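Local coordinates for peroxisomal fatty acid beta-oxidation multifunctional protein MFP2 (Arabidopsis thaliana, PDB 2WTB) that catalyses successive steps of peroxisomal fatty acid beta-oxidation, hydrating long-chain enoyl-CoAs and oxidising 3-hydroxyacyl-CoAs with NAD+ during seed germination, at residues 20-25 / 56-61; 26-31 / 61-66; 111-116 / 133-138; 138-143 / 166-171. One frame throughout, in Å; residues are numbered along the deposited sequence.

Contact 1: 20-25 / 56-61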
loop_
_atom_site.group_PDB
_atom_site.type_symbol
_atom_site.label_atom_id
_atom_site.label_comp_id
_atom_site.label_asym_id
_atom_site.label_seq_id
_atom_site.Cartn_x
_atom_site.Cartn_y
_atom_site.Cartn_z
ATOM N N VAL A 20 6.251 26.275 27.252
ATOM C CA VAL A 20 5.501 25.451 26.311
ATOM C C VAL A 20 6.036 25.631 24.895
ATOM O O VAL A 20 6.041 26.741 24.365
ATOM C CB VAL A 20 4.008 25.818 26.312
ATOM C CG1 VAL A 20 3.233 24.892 25.385
ATOM C CG2 VAL A 20 3.450 25.766 27.724
ATOM N N ILE A 21 6.480 24.536 24.287
ATOM C CA ILE A 21 7.019 24.567 22.934
ATOM C C ILE A 21 6.057 23.901 21.960
ATOM O O ILE A 21 5.747 22.717 22.100
ATOM C CB ILE A 21 8.373 23.841 22.859
ATOM C CG1 ILE A 21 9.348 24.420 23.882
ATOM C CG2 ILE A 21 8.953 23.919 21.454
ATOM C CD1 ILE A 21 10.696 23.755 23.859
ATOM N N THR A 22 5.592 24.662 20.972
ATOM C CA THR A 22 4.658 24.137 19.978
ATOM C C THR A 22 5.365 23.792 18.673
ATOM O O THR A 22 6.033 24.635 18.075
ATOM C CB THR A 22 3.515 25.130 19.673
ATOM O OG1 THR A 22 2.894 25.549 20.894
ATOM C CG2 THR A 22 2.471 24.482 18.771
ATOM N N LEU A 23 5.214 22.546 18.236
ATOM C CA LEU A 23 5.785 22.108 16.971
ATOM C C LEU A 23 4.883 22.543 15.824
ATOM O O LEU A 23 3.711 22.171 15.765
ATOM C CB LEU A 23 5.965 20.589 16.959
ATOM C CG LEU A 23 6.712 19.968 18.145
ATOM C CD1 LEU A 23 6.704 18.451 18.042
ATOM C CD2 LEU A 23 8.137 20.496 18.242
ATOM N N ILE A 24 5.435 23.334 14.912
ATOM C CA ILE A 24 4.644 23.910 13.833
ATOM C C ILE A 24 5.232 23.605 12.459
ATOM O O ILE A 24 6.133 24.299 11.989
ATOM C CB ILE A 24 4.515 25.436 13.998
ATOM C CG1 ILE A 24 4.040 25.777 15.410
ATOM C CG2 ILE A 24 3.566 26.006 12.961
ATOM C CD1 ILE A 24 3.900 27.257 15.657
ATOM N N ASN A 25 4.712 22.566 11.817
ATOM C CA ASN A 25 5.148 22.200 10.477
ATOM C C ASN A 25 4.106 21.350 9.754
ATOM O O ASN A 25 4.266 20.134 9.632
ATOM C CB ASN A 25 6.490 21.468 10.528
ATOM C CG ASN A 25 7.061 21.207 9.148
ATOM O OD1 ASN A 25 6.862 21.996 8.225
ATOM N ND2 ASN A 25 7.777 20.097 9.000
ATOM N N VAL A 56 7.296 21.927 28.478
ATOM C CA VAL A 56 6.235 21.102 27.928
ATOM C C VAL A 56 6.304 21.185 26.410
ATOM O O VAL A 56 6.583 22.246 25.856
ATOM C CB VAL A 56 4.849 21.555 28.428
ATOM C CG1 VAL A 56 3.742 20.853 27.657
ATOM C CG2 VAL A 56 4.719 21.290 29.922
ATOM N N ILE A 57 6.078 20.062 25.740
ATOM C CA ILE A 57 6.117 20.032 24.285
ATOM C C ILE A 57 4.780 19.575 23.718
ATOM O O ILE A 57 4.196 18.596 24.183
ATOM C CB ILE A 57 7.220 19.099 23.755
ATOM C CG1 ILE A 57 8.575 19.440 24.381
ATOM C CG2 ILE A 57 7.284 19.173 22.230
ATOM C CD1 ILE A 57 9.727 18.573 23.868
ATOM N N THR A 58 4.298 20.292 22.711
ATOM C CA THR A 58 3.050 19.934 22.055
ATOM C C THR A 58 3.084 20.375 20.598
ATOM O O THR A 58 3.955 21.146 20.196
ATOM C CB THR A 58 1.839 20.562 22.768
ATOM O OG1 THR A 58 0.632 20.159 22.113
ATOM C CG2 THR A 58 1.943 22.077 22.758
ATOM N N GLY A 59 2.139 19.876 19.808
ATOM C CA GLY A 59 2.076 20.214 18.398
ATOM C C GLY A 59 0.968 21.201 18.085
ATOM O O GLY A 59 0.087 21.441 18.910
ATOM N N ALA A 60 1.013 21.775 16.888
ATOM C CA ALA A 60 -0.002 22.731 16.463
ATOM C C ALA A 60 -1.195 22.029 15.825
ATOM O O ALA A 60 -1.062 20.950 15.249
ATOM C CB ALA A 60 0.595 23.741 15.496
ATOM N N LYS A 61 -2.365 22.648 15.938
ATOM C CA LYS A 61 -3.567 22.140 15.288
ATOM C C LYS A 61 -3.897 20.705 15.697
ATOM O O LYS A 61 -4.148 19.852 14.845
ATOM C CB LYS A 61 -3.422 22.234 13.768
ATOM C CG LYS A 61 -3.288 23.655 13.245
ATOM C CD LYS A 61 -2.687 23.674 11.845
ATOM C CE LYS A 61 -3.461 22.777 10.890
ATOM N NZ LYS A 61 -2.804 22.674 9.555
#

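Contact 2: 26-31 / 61-66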
loop_
_atom_site.group_PDB
_atom_site.type_symbol
_atom_site.label_atom_id
_atom_site.label_comp_id
_atom_site.label_asym_id
_atom_site.label_seq_id
_atom_site.Cartn_x
_atom_site.Cartn_y
_atom_site.Cartn_z
ATOM N N PRO A 26 3.034 21.992 9.269
ATOM C CA PRO A 26 1.943 21.314 8.559
ATOM C C PRO A 26 2.483 20.446 7.430
ATOM O O PRO A 26 3.545 20.754 6.888
ATOM C CB PRO A 26 1.132 22.476 7.985
ATOM C CG PRO A 26 1.407 23.614 8.899
ATOM C CD PRO A 26 2.829 23.449 9.339
ATOM N N PRO A 27 1.752 19.386 7.053
ATOM C CA PRO A 27 0.413 19.011 7.526
ATOM C C PRO A 27 0.376 18.360 8.909
ATOM O O PRO A 27 -0.562 18.611 9.665
ATOM C CB PRO A 27 -0.052 17.985 6.480
ATOM C CG PRO A 27 0.933 18.078 5.346
ATOM C CD PRO A 27 2.210 18.501 5.975
ATOM N N VAL A 28 1.363 17.529 9.230
ATOM C CA VAL A 28 1.313 16.747 10.464
ATOM C C VAL A 28 2.445 17.054 11.440
ATOM O O VAL A 28 2.757 16.240 12.308
ATOM C CB VAL A 28 1.323 15.234 10.173
ATOM C CG1 VAL A 28 0.098 14.842 9.362
ATOM C CG2 VAL A 28 2.610 14.839 9.454
ATOM N N ASN A 29 3.055 18.225 11.296
ATOM C CA ASN A 29 4.133 18.636 12.189
ATOM C C ASN A 29 5.294 17.644 12.223
ATOM O O ASN A 29 5.780 17.285 13.295
ATOM C CB ASN A 29 3.601 18.867 13.604
ATOM C CG ASN A 29 2.598 20.002 13.672
ATOM O OD1 ASN A 29 2.828 21.082 13.131
ATOM N ND2 ASN A 29 1.478 19.762 14.341
ATOM N N SER A 30 5.734 17.206 11.048
ATOM C CA SER A 30 6.873 16.303 10.953
ATOM C C SER A 30 8.133 16.976 11.483
ATOM O O SER A 30 8.279 18.194 11.400
ATOM C CB SER A 30 7.086 15.846 9.510
ATOM O OG SER A 30 6.058 14.961 9.099
ATOM N N LEU A 31 9.041 16.174 12.028
ATOM C CA LEU A 31 10.268 16.697 12.613
ATOM C C LEU A 31 11.346 16.940 11.563
ATOM O O LEU A 31 12.237 16.111 11.373
ATOM C CB LEU A 31 10.801 15.743 13.682
ATOM C CG LEU A 31 9.920 15.498 14.905
ATOM C CD1 LEU A 31 10.599 14.514 15.841
ATOM C CD2 LEU A 31 9.609 16.804 15.624
ATOM N N LYS A 61 -2.365 22.648 15.938
ATOM C CA LYS A 61 -3.567 22.140 15.288
ATOM C C LYS A 61 -3.897 20.705 15.697
ATOM O O LYS A 61 -4.148 19.852 14.845
ATOM C CB LYS A 61 -3.422 22.234 13.768
ATOM C CG LYS A 61 -3.288 23.655 13.245
ATOM C CD LYS A 61 -2.687 23.674 11.845
ATOM C CE LYS A 61 -3.461 22.777 10.890
ATOM N NZ LYS A 61 -2.804 22.674 9.555
ATOM N N GLY A 62 -3.889 20.446 17.002
ATOM C CA GLY A 62 -4.312 19.165 17.543
ATOM C C GLY A 62 -3.562 17.948 17.030
ATOM O O GLY A 62 -4.157 16.891 16.817
ATOM N N ARG A 63 -2.255 18.096 16.834
ATOM C CA ARG A 63 -1.411 16.998 16.366
ATOM C C ARG A 63 0.009 17.173 16.876
ATOM O O ARG A 63 0.637 18.204 16.632
ATOM C CB ARG A 63 -1.398 16.932 14.838
ATOM C CG ARG A 63 -2.687 16.429 14.223
ATOM C CD ARG A 63 -2.643 16.535 12.714
ATOM N NE ARG A 63 -3.869 16.031 12.105
ATOM C CZ ARG A 63 -4.229 16.269 10.848
ATOM N NH1 ARG A 63 -3.457 17.008 10.066
ATOM N NH2 ARG A 63 -5.363 15.769 10.377
ATOM N N PHE A 64 0.515 16.166 17.581
ATOM C CA PHE A 64 1.857 16.240 18.146
ATOM C C PHE A 64 2.933 16.252 17.059
ATOM O O PHE A 64 3.603 17.266 16.856
ATOM C CB PHE A 64 2.102 15.102 19.139
ATOM C CG PHE A 64 3.333 15.290 19.975
ATOM C CD1 PHE A 64 3.345 16.199 21.018
ATOM C CD2 PHE A 64 4.485 14.569 19.707
ATOM C CE1 PHE A 64 4.479 16.381 21.784
ATOM C CE2 PHE A 64 5.624 14.747 20.471
ATOM C CZ PHE A 64 5.621 15.652 21.512
ATOM N N SER A 65 3.091 15.128 16.363
ATOM C CA SER A 65 4.090 15.014 15.301
ATOM C C SER A 65 3.965 13.690 14.553
ATOM O O SER A 65 4.006 12.617 15.154
ATOM C CB SER A 65 5.503 15.166 15.867
ATOM O OG SER A 65 6.469 15.139 14.833
ATOM N N GLY A 66 3.826 13.772 13.234
ATOM C CA GLY A 66 3.536 12.603 12.425
ATOM C C GLY A 66 4.732 11.794 11.965
ATOM O O GLY A 66 4.569 10.722 11.382
#

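Contact 3: 111-116 / 133-138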
loop_
_atom_site.group_PDB
_atom_site.type_symbol
_atom_site.label_atom_id
_atom_site.label_comp_id
_atom_site.label_asym_id
_atom_site.label_seq_id
_atom_site.Cartn_x
_atom_site.Cartn_y
_atom_site.Cartn_z
ATOM N N GLY A 111 -3.917 13.875 18.621
ATOM C CA GLY A 111 -3.969 13.392 17.254
ATOM C C GLY A 111 -3.066 12.203 16.995
ATOM O O GLY A 111 -3.529 11.063 16.961
ATOM N N LEU A 112 -1.777 12.469 16.804
ATOM C CA LEU A 112 -0.816 11.402 16.547
ATOM C C LEU A 112 0.582 11.687 17.090
ATOM O O LEU A 112 0.945 12.834 17.364
ATOM C CB LEU A 112 -0.735 11.084 15.048
ATOM C CG LEU A 112 -0.526 12.218 14.035
ATOM C CD1 LEU A 112 0.672 13.083 14.378
ATOM C CD2 LEU A 112 -0.378 11.648 12.637
ATOM N N ALA A 113 1.353 10.615 17.235
ATOM C CA ALA A 113 2.761 10.681 17.582
ATOM C C ALA A 113 3.412 9.465 16.949
ATOM O O ALA A 113 3.474 8.396 17.556
ATOM C CB ALA A 113 2.943 10.662 19.090
ATOM N N LEU A 114 3.874 9.623 15.712
ATOM C CA LEU A 114 4.427 8.509 14.950
ATOM C C LEU A 114 5.905 8.714 14.644
ATOM O O LEU A 114 6.342 9.833 14.379
ATOM C CB LEU A 114 3.651 8.325 13.646
ATOM C CG LEU A 114 2.142 8.118 13.766
ATOM C CD1 LEU A 114 1.531 7.957 12.390
ATOM C CD2 LEU A 114 1.835 6.909 14.634
ATOM N N GLY A 115 6.671 7.626 14.679
ATOM C CA GLY A 115 8.089 7.679 14.370
ATOM C C GLY A 115 8.837 8.687 15.219
ATOM O O GLY A 115 8.699 8.698 16.441
ATOM N N GLY A 116 9.630 9.535 14.569
ATOM C CA GLY A 116 10.362 10.581 15.263
ATOM C C GLY A 116 9.483 11.347 16.239
ATOM O O GLY A 116 9.948 11.819 17.277
ATOM N N ALA A 133 -5.592 9.163 20.326
ATOM C CA ALA A 133 -4.358 9.479 19.613
ATOM C C ALA A 133 -3.617 8.208 19.192
ATOM O O ALA A 133 -3.726 7.172 19.845
ATOM C CB ALA A 133 -3.464 10.361 20.466
ATOM N N GLN A 134 -2.874 8.292 18.091
ATOM C CA GLN A 134 -2.128 7.143 17.582
ATOM C C GLN A 134 -0.644 7.242 17.897
ATOM O O GLN A 134 -0.020 8.281 17.685
ATOM C CB GLN A 134 -2.324 6.982 16.076
ATOM C CG GLN A 134 -3.669 6.406 15.689
ATOM C CD GLN A 134 -3.725 6.020 14.229
ATOM O OE1 GLN A 134 -4.795 5.746 13.689
ATOM N NE2 GLN A 134 -2.566 5.998 13.579
ATOM N N LEU A 135 -0.086 6.144 18.393
ATOM C CA LEU A 135 1.309 6.097 18.796
ATOM C C LEU A 135 1.953 4.859 18.197
ATOM O O LEU A 135 1.438 3.754 18.353
ATOM C CB LEU A 135 1.403 6.035 20.317
ATOM C CG LEU A 135 0.346 6.842 21.072
ATOM C CD1 LEU A 135 0.233 6.377 22.517
ATOM C CD2 LEU A 135 0.639 8.337 20.997
ATOM N N GLY A 136 3.072 5.039 17.506
ATOM C CA GLY A 136 3.749 3.916 16.888
ATOM C C GLY A 136 5.032 4.268 16.163
ATOM O O GLY A 136 5.407 5.438 16.063
ATOM N N LEU A 137 5.706 3.238 15.660
ATOM C CA LEU A 137 6.933 3.409 14.894
ATOM C C LEU A 137 6.814 2.690 13.556
ATOM O O LEU A 137 7.146 1.512 13.446
ATOM C CB LEU A 137 8.135 2.884 15.683
ATOM C CG LEU A 137 8.494 3.640 16.965
ATOM C CD1 LEU A 137 9.608 2.926 17.716
ATOM C CD2 LEU A 137 8.892 5.076 16.650
ATOM N N PRO A 138 6.327 3.406 12.531
ATOM C CA PRO A 138 6.048 2.876 11.190
ATOM C C PRO A 138 7.290 2.778 10.305
ATOM O O PRO A 138 7.194 2.276 9.186
ATOM C CB PRO A 138 5.084 3.915 10.596
ATOM C CG PRO A 138 4.758 4.878 11.723
ATOM C CD PRO A 138 5.917 4.812 12.653
#

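Contact 4: 138-143 / 166-171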
loop_
_atom_site.group_PDB
_atom_site.type_symbol
_atom_site.label_atom_id
_atom_site.label_comp_id
_atom_site.label_asym_id
_atom_site.label_seq_id
_atom_site.Cartn_x
_atom_site.Cartn_y
_atom_site.Cartn_z
ATOM N N PRO A 138 6.327 3.406 12.531
ATOM C CA PRO A 138 6.048 2.876 11.190
ATOM C C PRO A 138 7.290 2.778 10.305
ATOM O O PRO A 138 7.194 2.276 9.186
ATOM C CB PRO A 138 5.084 3.915 10.596
ATOM C CG PRO A 138 4.758 4.878 11.723
ATOM C CD PRO A 138 5.917 4.812 12.653
ATOM N N GLU A 139 8.432 3.247 10.803
ATOM C CA GLU A 139 9.660 3.320 10.010
ATOM C C GLU A 139 9.927 2.096 9.131
ATOM O O GLU A 139 10.329 2.232 7.976
ATOM C CB GLU A 139 10.873 3.584 10.907
ATOM C CG GLU A 139 11.069 5.041 11.295
ATOM C CD GLU A 139 10.321 5.424 12.558
ATOM O OE1 GLU A 139 9.416 4.667 12.971
ATOM O OE2 GLU A 139 10.641 6.482 13.139
ATOM N N LEU A 140 9.709 0.905 9.677
ATOM C CA LEU A 140 10.044 -0.319 8.953
ATOM C C LEU A 140 9.306 -0.477 7.624
ATOM O O LEU A 140 9.796 -1.147 6.716
ATOM C CB LEU A 140 9.836 -1.558 9.831
ATOM C CG LEU A 140 11.064 -2.053 10.596
ATOM C CD1 LEU A 140 11.521 -1.031 11.627
ATOM C CD2 LEU A 140 10.775 -3.390 11.255
ATOM N N GLN A 141 8.131 0.136 7.507
ATOM C CA GLN A 141 7.360 0.038 6.269
ATOM C C GLN A 141 8.063 0.732 5.108
ATOM O O GLN A 141 7.829 0.403 3.946
ATOM C CB GLN A 141 5.947 0.595 6.450
ATOM C CG GLN A 141 4.974 -0.396 7.068
ATOM C CD GLN A 141 3.553 0.135 7.139
ATOM O OE1 GLN A 141 3.324 1.344 7.099
ATOM N NE2 GLN A 141 2.591 -0.774 7.253
ATOM N N LEU A 142 8.929 1.688 5.427
ATOM C CA LEU A 142 9.682 2.401 4.403
ATOM C C LEU A 142 11.061 1.779 4.211
ATOM O O LEU A 142 11.868 2.262 3.417
ATOM C CB LEU A 142 9.817 3.883 4.762
ATOM C CG LEU A 142 8.512 4.653 4.965
ATOM C CD1 LEU A 142 8.787 6.132 5.190
ATOM C CD2 LEU A 142 7.587 4.450 3.777
ATOM N N GLY A 143 11.322 0.702 4.943
ATOM C CA GLY A 143 12.602 0.026 4.861
ATOM C C GLY A 143 13.665 0.739 5.671
ATOM O O GLY A 143 14.860 0.503 5.497
ATOM N N MET A 166 5.161 -3.857 17.754
ATOM C CA MET A 166 4.923 -2.540 17.174
ATOM C C MET A 166 5.940 -2.194 16.088
ATOM O O MET A 166 5.567 -1.768 14.994
ATOM C CB MET A 166 4.937 -1.463 18.260
ATOM C CG MET A 166 3.806 -1.573 19.265
ATOM S SD MET A 166 3.901 -0.306 20.544
ATOM C CE MET A 166 3.718 1.180 19.563
ATOM N N ILE A 167 7.220 -2.379 16.393
ATOM C CA ILE A 167 8.278 -2.020 15.457
ATOM C C ILE A 167 8.291 -2.914 14.218
ATOM O O ILE A 167 8.491 -2.439 13.101
ATOM C CB ILE A 167 9.659 -2.061 16.128
ATOM C CG1 ILE A 167 9.738 -1.012 17.234
ATOM C CG2 ILE A 167 10.757 -1.831 15.101
ATOM C CD1 ILE A 167 11.130 -0.834 17.799
ATOM N N LEU A 168 8.072 -4.207 14.415
ATOM C CA LEU A 168 8.089 -5.147 13.300
ATOM C C LEU A 168 6.828 -5.040 12.450
ATOM O O LEU A 168 6.901 -4.989 11.223
ATOM C CB LEU A 168 8.279 -6.584 13.797
ATOM C CG LEU A 168 9.660 -6.911 14.365
ATOM C CD1 LEU A 168 9.759 -8.388 14.720
ATOM C CD2 LEU A 168 10.747 -6.518 13.379
ATOM N N THR A 169 5.674 -5.007 13.107
ATOM C CA THR A 169 4.401 -4.914 12.403
ATOM C C THR A 169 4.173 -3.503 11.868
ATOM O O THR A 169 3.396 -3.302 10.934
ATOM C CB THR A 169 3.228 -5.308 13.315
ATOM O OG1 THR A 169 3.538 -6.534 13.987
ATOM C CG2 THR A 169 1.959 -5.494 12.502
ATOM N N SER A 170 4.857 -2.532 12.466
ATOM C CA SER A 170 4.742 -1.133 12.058
ATOM C C SER A 170 3.383 -0.529 12.406
ATOM O O SER A 170 3.132 0.643 12.129
ATOM C CB SER A 170 5.023 -0.975 10.560
ATOM O OG SER A 170 6.410 -1.056 10.290
ATOM N N LYS A 171 2.515 -1.331 13.017
ATOM C CA LYS A 171 1.176 -0.882 13.383
ATOM C C LYS A 171 1.193 0.060 14.580
ATOM O O LYS A 171 1.912 -0.171 15.552
ATOM C CB LYS A 171 0.265 -2.076 13.676
ATOM C CG LYS A 171 -0.187 -2.843 12.443
ATOM C CD LYS A 171 -1.193 -3.923 12.818
ATOM C CE LYS A 171 -1.547 -4.803 11.627
ATOM N NZ LYS A 171 -2.232 -4.042 10.544
#

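Contact 1: 20-25 / 56-61
T22 leans on T58 and A60 with different atoms of one side chain. Its CB stands 4.0 Å from the carbonyl O of T58. From there the two branches part. OG1 sits beside the backbone N and runs alongside the T58 side chain, which points the same way, ending 4.1 Å from CG2 of T58. CG2 of T22, anti to the backbone N, reaches forward to A60, where T22 CG2 lies 3.6 Å from A60 N and 3.8 Å from A60 CB. V20, V56 and T58 share this face of the sheet, which helix 193-205 covers, and T58 OG1 bonds onward to A108 O in the next strand. The two segments are neighbouring parallel strands of the crotonase-type domain, joined through helix 33-46 in a beta-alpha-beta crossover and inclined by 26°. Their backbones alternate as donors and acceptors: I21 N gives to V56 O, T58 N to I21 O (2.9 Å), and L23 N to T58 O at 2.7 Å. The last bond, from A60 N to L23 O, is more bent, 140° at the hydrogen. On the opposite face, L23 CG approaches I57 CG2 at 4.2 Å, while I21 and I57 both rest on helix 33-46. I24 sets its CG1 against the methyl of A60, 4.0 Å from CB.

Contact 2: 26-31 / 61-66
N29 ND2 is gripped by two backbone carbonyls of one chain segment: R63 O at 2.9 Å, and A60 O just ahead of the 61-66 loop. The R63 bond is bent, 135° at the hydrogen, with the acceptor somewhat out of the amide plane. The amide's other end, OD1, takes the N-H of N25, so both ends of the carboxamide are held. Two residues on from R63, S65 holds the backbone of the same asparagine: OG, anti to its own N (chi1 -176°), donates to N29 O at 2.7 Å, and CG of L31 lies 3.5 Å from that hydroxyl. Both segments are loops at the ends of parallel strands in the crotonase-type domain; in relatives, the loop after the strand equivalent to 54-59 goes on to supply one N-H of the oxyanion hole. G66 N binds V28 O at 2.8 Å, and its CA packs 3.8 Å from V28 CG2. Farther out, beyond the cis peptide bond that precedes P27, the R63 chain, extended from CG to NE, reaches toward P27. The edge of its guanidinium meets P27 O, in plane, through a weak bond from NH1 of 3.3 Å.

Contact 3: 111-116 / 133-138
Strands 112-114 and 134-136 pair in parallel in the small second sheet of the crotonase-type domain, and G115, which follows the first, is the N-cap of helix 116-123 that carries E119, the predicted nucleophile. By analogy with relatives, the N-H of G116 probably belongs to the oxyanion hole. L112 pairs with Q134, A113 with L135 and L114 with G136, and four backbone bonds hold this register. They start with Q134 N to G111 O and continue with A113 N to Q134 O at 2.7 Å, approaching almost straight on to the carbonyl (179°). G136 N to A113 O is weak at 3.4 Å, but G115 N to G136 O returns to 2.9 Å. L114, its CG beside the backbone N, lays CD2 over the partner backbone, 3.6 Å from G136 N. L114 CB meets the ring of P138 at CG, 4.1 Å away. The reverse face is apolar: A113 CB touches L135 CD2 at 3.8 Å, and L135 packs on L118 of the helix. At the strand ends, P138 CD lies 3.5 Å from G115 N, and L137 CD2 comes within 3.6 Å of G115 CA.

Contact 4: 138-143 / 166-171
L140 carries the apolar part of the contact, its side chain pointing at the last turn of helix 160-169. CD1 meets CG2 of I167 at 3.6 Å, and CD2 meets CD2 of L168 at 3.8 Å, so the two methyls of the leucine find different partners. L140 CD2 also lies 3.1 Å from the carbonyl O of I167 near the helix end, with L140 CG 3.6 Å from the same I167 O. A second set of contacts mixes aliphatic and polar atoms and centres on S170. Q141, extended beyond CG, runs its stem beside the serine, with CG 3.5 Å from S170 CB. The hydroxyl turns toward the 3-10 turn: S170 OG lies 3.5 Å from L140 CB and 3.6 Å from P138 O. Within the first segment, backbone bonds from Q141 N to P138 O (2.9 Å), L142 N to E139 O and G143 N to L140 O wind the 3-10 turn that bears E139, the predicted proton acceptor. On the facing side, S170 leaves the helix with positive phi, 70°, still joined to M166 O by a weak bond from its N. The turn follows strand 134-136 and lies against the C-terminal end of helix 160-169, with L140 and I167 both reaching C251 of helix 247-260, and L140 also meeting P146 in the loop ahead of helix 150-158.

All four contacts lie in the hydratase/isomerase region and step from its main sheet toward the predicted catalytic glutamates. Contacts 1 and 3 are both parallel strand pairs held by backbone bonds, but in different sheets, and neither has exposed residues among those that touch. Contact 2, more open to solvent, relies largely on side-chain-to-backbone bonds between loops. It shares K61 with contact 1, joins it through N29, and meets contact 3 as S65 pairs with L112 and L114. Contact 4 shares P138 with contact 3 and is mostly apolar packing of a turn on a helix end, partly buried, with Q141 the one exposed residue among those that touch; its E139 OE2 lies 3.1 Å from G115 CA.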